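Local coordinates for (R)-specific enoyl-CoA hydratase (Pseudomonas aeruginosa, PDB 5CPG), which probably catalyses the reversible, (R)-specific hydration of trans-2-enoyl-CoA to (3R)-hydroxyacyl-CoA, at residues L11-E25 / K94-K108. Numbering follows the deposited sequence.
Sequences LEVGQKAEYTSSIAE and KLGDDLKVELEVLEK
Leu95 lays its CD1 methyl 3.5 Å from the backbone N of Glu25, at the start of helix 25-35, where strand 16-22, an edge strand of the hotdog sheet within this chain, leaves its antiparallel neighbour 98-108. Gly96, whose positive phi in the type II turn Lys94-Asp97 suits glycine, sends its N-H to Ile23 O, and Asp97 O receives Ile23 N. Asp97 also braces the turn: its OD2 takes the N-H of Lys94 at 2.7 Å, met from above the carboxylate plane. Leu99 packs its CD1 against Ile23 CD1 (3.7 Å); both are branched aliphatics suited to the buried face, with Leu62 and Leu28 of the helices around Ile23. Lys100 lies on the other, more open face, its CD methylene against the carboxylate of Glu18. Val101 sets its CB 4.1 Å from Tyr19 CB. The anti chi1 of Tyr19 (-179°) carries the ring outward, with Val101 CG2 at its edge, and its OH reaches Ser35 O of the second subunit. Glu102 and Glu104, both also bridged to Arg119, hold Lys16: NZ forms a salt bridge to Glu102 OE2 (3.4 Å) whose hydrogen bond is weak. Leu103, between the two glutamates in sequence, points to the opposite face, onto Ala70. Glu104 runs alongside Lys16, its OE1 bridge to NZ long. Val105 packs its CB 3.3 Å from Glu12 O, against the type II turn Glu12-Gln15, and its own carbonyl takes the N-H of Gly14 almost straight (176°). Beyond the classic bulge that Leu106 and Glu107 form opposite Arg115, Lys108 bends at its third torsion and donates from NZ to Leu11 O at 2.8 Å, tilted 26° from the carbonyl plane.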
# COMPACT_ATOMS: atom_id res chain seq x y z
N LEU A 11 11.74 0.50 -23.05
CA LEU A 11 11.38 -0.72 -22.33
C LEU A 11 11.36 -1.93 -23.25
O LEU A 11 10.94 -1.81 -24.39
CB LEU A 11 9.99 -0.56 -21.70
CG LEU A 11 9.95 0.42 -20.54
CD1 LEU A 11 8.49 0.64 -20.15
CD2 LEU A 11 10.72 -0.18 -19.40
N GLU A 12 11.77 -3.09 -22.74
CA GLU A 12 11.66 -4.35 -23.48
C GLU A 12 11.04 -5.41 -22.63
O GLU A 12 11.30 -5.46 -21.43
CB GLU A 12 13.04 -4.85 -23.94
CG GLU A 12 13.71 -3.92 -24.88
CD GLU A 12 15.07 -4.44 -25.32
OE1 GLU A 12 15.25 -5.68 -25.42
OE2 GLU A 12 15.96 -3.59 -25.54
N VAL A 13 10.26 -6.28 -23.25
CA VAL A 13 9.72 -7.42 -22.55
C VAL A 13 10.89 -8.22 -21.97
O VAL A 13 11.88 -8.44 -22.67
CB VAL A 13 8.89 -8.31 -23.48
CG1 VAL A 13 8.51 -9.58 -22.79
CG2 VAL A 13 7.67 -7.54 -23.97
N GLY A 14 10.76 -8.64 -20.71
CA GLY A 14 11.83 -9.36 -20.04
C GLY A 14 12.82 -8.52 -19.25
O GLY A 14 13.59 -9.07 -18.46
N GLN A 15 12.84 -7.21 -19.50
CA GLN A 15 13.66 -6.26 -18.74
C GLN A 15 13.31 -6.30 -17.26
O GLN A 15 12.14 -6.27 -16.92
CB GLN A 15 13.45 -4.87 -19.27
CG GLN A 15 14.28 -3.83 -18.62
CD GLN A 15 14.30 -2.57 -19.44
OE1 GLN A 15 13.60 -2.48 -20.45
NE2 GLN A 15 15.12 -1.60 -19.04
N LYS A 16 14.32 -6.36 -16.39
CA LYS A 16 14.07 -6.48 -14.95
C LYS A 16 14.73 -5.35 -14.17
O LYS A 16 15.63 -4.67 -14.67
CB LYS A 16 14.54 -7.85 -14.42
CG LYS A 16 13.76 -9.06 -14.99
CD LYS A 16 14.20 -10.36 -14.33
CE LYS A 16 13.36 -11.55 -14.78
NZ LYS A 16 13.69 -12.81 -14.01
N ALA A 17 14.26 -5.13 -12.94
CA ALA A 17 14.92 -4.20 -12.03
C ALA A 17 14.62 -4.67 -10.62
O ALA A 17 13.69 -5.45 -10.42
CB ALA A 17 14.46 -2.78 -12.23
N GLU A 18 15.42 -4.19 -9.66
CA GLU A 18 15.25 -4.59 -8.28
C GLU A 18 15.23 -3.38 -7.36
O GLU A 18 15.73 -2.32 -7.72
CB GLU A 18 16.38 -5.54 -7.84
CG GLU A 18 16.39 -6.88 -8.55
CD GLU A 18 17.59 -7.73 -8.11
OE1 GLU A 18 18.46 -7.19 -7.39
OE2 GLU A 18 17.64 -8.92 -8.47
N TYR A 19 14.66 -3.56 -6.17
CA TYR A 19 14.45 -2.44 -5.24
C TYR A 19 14.41 -3.10 -3.89
O TYR A 19 13.63 -4.03 -3.70
CB TYR A 19 13.13 -1.72 -5.57
CG TYR A 19 12.80 -0.53 -4.70
CD1 TYR A 19 13.47 0.67 -4.86
CD2 TYR A 19 11.80 -0.60 -3.73
CE1 TYR A 19 13.17 1.78 -4.07
CE2 TYR A 19 11.47 0.50 -2.94
CZ TYR A 19 12.16 1.68 -3.11
OH TYR A 19 11.83 2.73 -2.31
N THR A 20 15.27 -2.70 -2.96
CA THR A 20 15.39 -3.49 -1.75
C THR A 20 15.09 -2.62 -0.53
O THR A 20 15.31 -1.41 -0.56
CB THR A 20 16.79 -4.07 -1.57
OG1 THR A 20 17.71 -2.97 -1.58
CG2 THR A 20 17.11 -5.11 -2.63
N SER A 21 14.63 -3.25 0.54
CA SER A 21 14.28 -2.50 1.73
C SER A 21 14.40 -3.38 2.96
O SER A 21 14.01 -4.53 2.96
CB SER A 21 12.86 -1.94 1.63
OG SER A 21 12.55 -1.15 2.77
N SER A 22 14.96 -2.83 4.04
CA SER A 22 15.01 -3.60 5.26
C SER A 22 13.71 -3.39 6.02
O SER A 22 13.13 -2.33 5.92
CB SER A 22 16.20 -3.15 6.10
OG SER A 22 16.13 -1.74 6.28
N ILE A 23 13.26 -4.38 6.77
CA ILE A 23 12.06 -4.25 7.58
C ILE A 23 12.42 -3.94 9.04
O ILE A 23 12.62 -4.83 9.86
CB ILE A 23 11.20 -5.51 7.53
CG1 ILE A 23 10.98 -5.91 6.07
CG2 ILE A 23 9.85 -5.24 8.20
CD1 ILE A 23 10.35 -4.84 5.25
N ALA A 24 12.47 -2.66 9.34
CA ALA A 24 12.90 -2.23 10.66
C ALA A 24 11.71 -1.74 11.44
O ALA A 24 10.61 -1.59 10.92
CB ALA A 24 13.97 -1.12 10.52
N GLU A 25 11.91 -1.49 12.72
CA GLU A 25 10.83 -1.04 13.58
C GLU A 25 10.18 0.22 13.00
O GLU A 25 8.99 0.41 13.05
CB GLU A 25 11.38 -0.74 14.98
CG GLU A 25 10.30 -0.23 15.92
CD GLU A 25 10.78 0.07 17.32
OE1 GLU A 25 11.78 0.81 17.44
OE2 GLU A 25 10.12 -0.40 18.28
N LYS A 94 8.46 -10.53 8.69
CA LYS A 94 8.66 -10.32 10.12
C LYS A 94 9.63 -9.18 10.35
O LYS A 94 10.39 -8.82 9.44
CB LYS A 94 9.16 -11.61 10.78
CG LYS A 94 8.19 -12.78 10.60
CD LYS A 94 8.69 -14.08 11.20
CE LYS A 94 9.97 -14.55 10.53
NZ LYS A 94 10.21 -16.02 10.70
N LEU A 95 9.56 -8.58 11.53
CA LEU A 95 10.54 -7.59 11.94
C LEU A 95 11.93 -8.17 11.74
O LEU A 95 12.20 -9.30 12.15
CB LEU A 95 10.32 -7.22 13.40
CG LEU A 95 11.28 -6.19 14.00
CD1 LEU A 95 11.13 -4.86 13.27
CD2 LEU A 95 10.94 -6.06 15.49
N GLY A 96 12.82 -7.40 11.09
CA GLY A 96 14.15 -7.93 10.83
C GLY A 96 14.35 -8.73 9.56
O GLY A 96 15.44 -9.24 9.30
N ASP A 97 13.31 -8.86 8.74
CA ASP A 97 13.47 -9.43 7.41
C ASP A 97 14.03 -8.37 6.47
O ASP A 97 14.01 -7.19 6.81
CB ASP A 97 12.11 -9.94 6.88
CG ASP A 97 11.68 -11.23 7.53
OD1 ASP A 97 12.48 -11.84 8.25
OD2 ASP A 97 10.53 -11.66 7.32
N ASP A 98 14.53 -8.76 5.29
CA ASP A 98 14.94 -7.80 4.26
C ASP A 98 14.21 -8.20 3.00
O ASP A 98 14.20 -9.37 2.67
CB ASP A 98 16.44 -7.83 3.98
CG ASP A 98 17.25 -7.15 5.06
OD1 ASP A 98 17.29 -5.90 5.07
OD2 ASP A 98 17.89 -7.88 5.85
N LEU A 99 13.61 -7.24 2.32
CA LEU A 99 12.82 -7.60 1.15
C LEU A 99 13.48 -7.10 -0.12
O LEU A 99 14.08 -6.04 -0.16
CB LEU A 99 11.40 -7.03 1.25
CG LEU A 99 10.62 -7.47 2.46
CD1 LEU A 99 9.21 -6.85 2.40
CD2 LEU A 99 10.54 -8.98 2.53
N LYS A 100 13.30 -7.87 -1.19
CA LYS A 100 13.72 -7.46 -2.51
C LYS A 100 12.52 -7.49 -3.45
O LYS A 100 11.90 -8.55 -3.60
CB LYS A 100 14.83 -8.39 -3.03
CG LYS A 100 15.21 -8.13 -4.47
CD LYS A 100 16.22 -9.15 -4.94
CE LYS A 100 15.73 -10.58 -4.62
NZ LYS A 100 16.66 -11.68 -5.04
N VAL A 101 12.17 -6.33 -3.98
CA VAL A 101 11.16 -6.24 -5.02
C VAL A 101 11.83 -6.52 -6.36
O VAL A 101 12.88 -5.93 -6.68
CB VAL A 101 10.50 -4.85 -5.08
CG1 VAL A 101 9.61 -4.76 -6.30
CG2 VAL A 101 9.72 -4.59 -3.78
N GLU A 102 11.26 -7.45 -7.09
CA GLU A 102 11.71 -7.72 -8.46
C GLU A 102 10.62 -7.31 -9.44
O GLU A 102 9.50 -7.79 -9.33
CB GLU A 102 12.05 -9.19 -8.64
CG GLU A 102 12.60 -9.41 -10.07
CD GLU A 102 12.72 -10.87 -10.51
OE1 GLU A 102 11.75 -11.65 -10.38
OE2 GLU A 102 13.80 -11.22 -11.01
N LEU A 103 10.96 -6.44 -10.36
CA LEU A 103 10.01 -6.02 -11.40
C LEU A 103 10.41 -6.70 -12.68
O LEU A 103 11.59 -6.83 -12.96
CB LEU A 103 10.03 -4.50 -11.61
CG LEU A 103 9.72 -3.64 -10.39
CD1 LEU A 103 9.77 -2.18 -10.80
CD2 LEU A 103 8.34 -4.04 -9.83
N GLU A 104 9.43 -7.07 -13.50
CA GLU A 104 9.79 -7.57 -14.83
C GLU A 104 8.76 -7.11 -15.86
O GLU A 104 7.58 -7.28 -15.63
CB GLU A 104 9.83 -9.10 -14.83
CG GLU A 104 10.31 -9.65 -16.19
CD GLU A 104 10.26 -11.18 -16.26
OE1 GLU A 104 10.18 -11.83 -15.19
OE2 GLU A 104 10.27 -11.73 -17.39
N VAL A 105 9.22 -6.58 -17.00
CA VAL A 105 8.27 -6.17 -18.04
C VAL A 105 7.67 -7.42 -18.72
O VAL A 105 8.41 -8.25 -19.26
CB VAL A 105 8.93 -5.29 -19.10
CG1 VAL A 105 7.91 -5.01 -20.23
CG2 VAL A 105 9.50 -3.97 -18.50
N LEU A 106 6.34 -7.58 -18.64
CA LEU A 106 5.70 -8.80 -19.18
C LEU A 106 5.18 -8.56 -20.59
O LEU A 106 5.31 -9.41 -21.47
CB LEU A 106 4.54 -9.29 -18.30
CG LEU A 106 4.82 -9.82 -16.90
CD1 LEU A 106 3.54 -10.18 -16.23
CD2 LEU A 106 5.77 -11.08 -16.95
N GLU A 107 4.59 -7.39 -20.80
CA GLU A 107 3.93 -7.05 -22.06
C GLU A 107 4.00 -5.56 -22.30
O GLU A 107 3.82 -4.80 -21.36
CB GLU A 107 2.45 -7.47 -22.05
CG GLU A 107 2.20 -8.93 -21.70
CD GLU A 107 0.74 -9.26 -21.45
OE1 GLU A 107 -0.14 -8.75 -22.17
OE2 GLU A 107 0.48 -10.04 -20.51
N LYS A 108 4.23 -5.14 -23.54
CA LYS A 108 4.01 -3.77 -23.96
C LYS A 108 2.71 -3.71 -24.77
O LYS A 108 2.50 -4.51 -25.67
CB LYS A 108 5.19 -3.26 -24.76
CG LYS A 108 6.43 -3.08 -23.86
CD LYS A 108 7.69 -2.72 -24.66
CE LYS A 108 7.53 -1.43 -25.43
NZ LYS A 108 8.83 -1.02 -26.05
O HOH W 1 11.08 -14.13 -15.66